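Local coordinates for capsular polysaccharide biosynthesis protein (Burkholderia pseudomallei, PDB 4BQN) that binds coenzyme A and probably acts as an acetyltransferase in the biosynthesis of capsular polysaccharide, at residues E157-D162 with R299-T304. The protein carries 1 engineered substitution. Numbering follows the deposited sequence. Where two conformers were deposited one is given.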
loop_
_atom_site.group_PDB
_atom_site.type_symbol
_atom_site.label_atom_id
_atom_site.label_comp_id
_atom_site.label_asym_id
_atom_site.label_seq_id
_atom_site.Cartn_x
_atom_site.Cartn_y
_atom_site.Cartn_z
ATOM N N GLU A 157 -9.689 -7.015 10.406
ATOM C CA GLU A 157 -10.252 -6.855 9.064
ATOM C C GLU A 157 -11.315 -5.768 9.026
ATOM O O GLU A 157 -11.362 -4.986 8.072
ATOM C CB GLU A 157 -10.812 -8.149 8.531
ATOM C CG GLU A 157 -9.705 -9.118 8.188
ATOM C CD GLU A 157 -10.188 -10.404 7.572
ATOM O OE1 GLU A 157 -11.419 -10.597 7.452
ATOM O OE2 GLU A 157 -9.327 -11.237 7.222
ATOM N N SER A 158 -12.162 -5.710 10.054
ATOM C CA SER A 158 -13.207 -4.674 10.123
ATOM C C SER A 158 -12.585 -3.276 10.101
ATOM O O SER A 158 -13.066 -2.394 9.391
ATOM C CB SER A 158 -14.104 -4.850 11.355
ATOM O OG SER A 158 -15.137 -3.875 11.372
ATOM N N TRP A 159 -11.503 -3.090 10.857
ATOM C CA TRP A 159 -10.820 -1.812 10.897
ATOM C C TRP A 159 -10.190 -1.505 9.534
ATOM O O TRP A 159 -10.286 -0.374 9.042
ATOM C CB TRP A 159 -9.779 -1.794 12.013
ATOM C CG TRP A 159 -9.018 -0.533 12.097
ATOM C CD1 TRP A 159 -9.373 0.605 12.773
ATOM C CD2 TRP A 159 -7.733 -0.272 11.509
ATOM N NE1 TRP A 159 -8.396 1.566 12.618
ATOM C CE2 TRP A 159 -7.376 1.050 11.856
ATOM C CE3 TRP A 159 -6.853 -1.032 10.726
ATOM C CZ2 TRP A 159 -6.166 1.638 11.443
ATOM C CZ3 TRP A 159 -5.645 -0.449 10.316
ATOM C CH2 TRP A 159 -5.322 0.877 10.671
ATOM N N CYS A 160 -9.539 -2.500 8.923
ATOM C CA CYS A 160 -8.942 -2.289 7.605
ATOM C C CYS A 160 -9.978 -1.855 6.567
ATOM O O CYS A 160 -9.717 -0.954 5.763
ATOM C CB CYS A 160 -8.222 -3.546 7.111
ATOM S SG CYS A 160 -6.753 -3.981 8.077
ATOM N N VAL A 161 -11.162 -2.463 6.595
ATOM C CA VAL A 161 -12.224 -2.074 5.681
ATOM C C VAL A 161 -12.690 -0.659 5.995
ATOM O O VAL A 161 -12.850 0.149 5.072
ATOM C CB VAL A 161 -13.423 -3.032 5.770
ATOM C CG1 VAL A 161 -14.654 -2.445 5.070
ATOM C CG2 VAL A 161 -13.029 -4.364 5.166
ATOM N N ASP A 162 -12.899 -0.345 7.276
ATOM C CA ASP A 162 -13.361 0.997 7.655
ATOM C C ASP A 162 -12.397 2.104 7.232
ATOM O O ASP A 162 -12.822 3.189 6.846
ATOM C CB ASP A 162 -13.600 1.102 9.156
ATOM C CG ASP A 162 -14.787 0.291 9.621
ATOM O OD1 ASP A 162 -15.579 -0.176 8.776
ATOM O OD2 ASP A 162 -14.918 0.124 10.848
ATOM N N ARG A 299 -5.249 0.965 16.879
ATOM C CA ARG A 299 -5.056 -0.443 16.518
ATOM C C ARG A 299 -5.006 -1.280 17.793
ATOM O O ARG A 299 -3.926 -1.651 18.261
ATOM C CB ARG A 299 -3.772 -0.623 15.693
ATOM C CG ARG A 299 -3.763 0.138 14.365
ATOM C CD ARG A 299 -2.429 -0.044 13.660
ATOM N NE ARG A 299 -2.357 0.563 12.324
ATOM C CZ ARG A 299 -2.080 1.841 12.083
ATOM N NH1 ARG A 299 -1.893 2.708 13.080
ATOM N NH2 ARG A 299 -2.004 2.262 10.829
ATOM N N ARG A 300 -6.181 -1.550 18.364
ATOM C CA ARG A 300 -6.291 -2.187 19.681
ATOM C C ARG A 300 -5.520 -3.501 19.772
ATOM O O ARG A 300 -4.952 -3.839 20.822
ATOM C CB ARG A 300 -7.778 -2.430 20.010
ATOM C CG ARG A 300 -8.076 -2.785 21.458
ATOM C CD ARG A 300 -9.575 -2.833 21.722
ATOM N NE ARG A 300 -10.174 -3.988 21.059
ATOM C CZ ARG A 300 -11.122 -4.752 21.597
ATOM N NH1 ARG A 300 -11.588 -4.491 22.815
ATOM N NH2 ARG A 300 -11.598 -5.787 20.917
ATOM N N TRP A 301 -5.513 -4.247 18.673
ATOM C CA TRP A 301 -4.913 -5.586 18.648
ATOM C C TRP A 301 -3.405 -5.560 18.866
ATOM O O TRP A 301 -2.836 -6.560 19.290
ATOM C CB TRP A 301 -5.222 -6.321 17.340
ATOM C CG TRP A 301 -4.985 -5.456 16.137
ATOM C CD1 TRP A 301 -3.872 -5.411 15.359
ATOM C CD2 TRP A 301 -5.900 -4.498 15.594
ATOM N NE1 TRP A 301 -4.029 -4.468 14.356
ATOM C CE2 TRP A 301 -5.270 -3.894 14.482
ATOM C CE3 TRP A 301 -7.194 -4.082 15.955
ATOM C CZ2 TRP A 301 -5.897 -2.903 13.711
ATOM C CZ3 TRP A 301 -7.806 -3.096 15.201
ATOM C CH2 TRP A 301 -7.154 -2.511 14.097
ATOM N N VAL A 302 -2.748 -4.435 18.575
ATOM C CA VAL A 302 -1.314 -4.318 18.780
ATOM C C VAL A 302 -0.955 -4.346 20.284
ATOM O O VAL A 302 -0.127 -5.139 20.732
ATOM C CB VAL A 302 -0.792 -3.040 18.096
ATOM C CG1 VAL A 302 0.691 -2.890 18.329
ATOM C CG2 VAL A 302 -1.078 -3.082 16.599
ATOM N N ARG A 303 -1.590 -3.473 21.077
ATOM C CA ARG A 303 -1.327 -3.515 22.529
ATOM C C ARG A 303 -1.831 -4.814 23.148
ATOM O O ARG A 303 -1.233 -5.322 24.092
ATOM C CB ARG A 303 -1.900 -2.319 23.291
ATOM C CG ARG A 303 -1.064 -1.053 23.180
ATOM C CD ARG A 303 -1.541 0.031 24.136
ATOM N NE ARG A 303 -1.115 1.361 23.689
ATOM C CZ ARG A 303 0.075 1.897 23.940
ATOM N NH1 ARG A 303 0.986 1.217 24.641
ATOM N NH2 ARG A 303 0.358 3.109 23.478
ATOM N N THR A 304 -2.929 -5.353 22.614
ATOM C CA THR A 304 -3.459 -6.617 23.106
ATOM C C THR A 304 -2.463 -7.753 22.891
ATOM O O THR A 304 -2.236 -8.554 23.805
ATOM C CB THR A 304 -4.805 -6.942 22.446
ATOM O OG1 THR A 304 -5.768 -5.989 22.894
ATOM C CG2 THR A 304 -5.285 -8.340 22.814
#
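An offset edge-to-face tryptophan pair beside the coenzyme A pocket joins W159, on helix 153-167 and in touch with the bound coenzyme A, to W301, on the last helix, 300-310. The six-membered ring of W301 turns its rim toward W159, with CH2 leading: it lies 3.4 Å from W159 CG and is equally near W159 CB, and the contact centres on these two atoms, with W301 CZ2 beside W159 CE3. The two ring planes stand 64° apart, and the centroid of the W159 five-membered ring is 5.1 Å from that of the W301 six-membered ring. CG anti to the backbone N (chi1 179°) turns one side of the W159 indole to W301. R299, two residues earlier in the chain than W301, comes from that same side, over the six-membered ring. Its CG makes a CH-pi contact 4.3 Å from the centroid of this ring, and the chain, extended from CG to NE, carries the guanidinium to the rim. The guanidinium plane is turned 60° from the indole, and one of its faces meets the indole rim at CH2. R299 NE is salt-bridged to E101 OE1 and NH1 is hydrogen-bonded to V295 O; NE also approaches W159 CH2 to 3.4 Å.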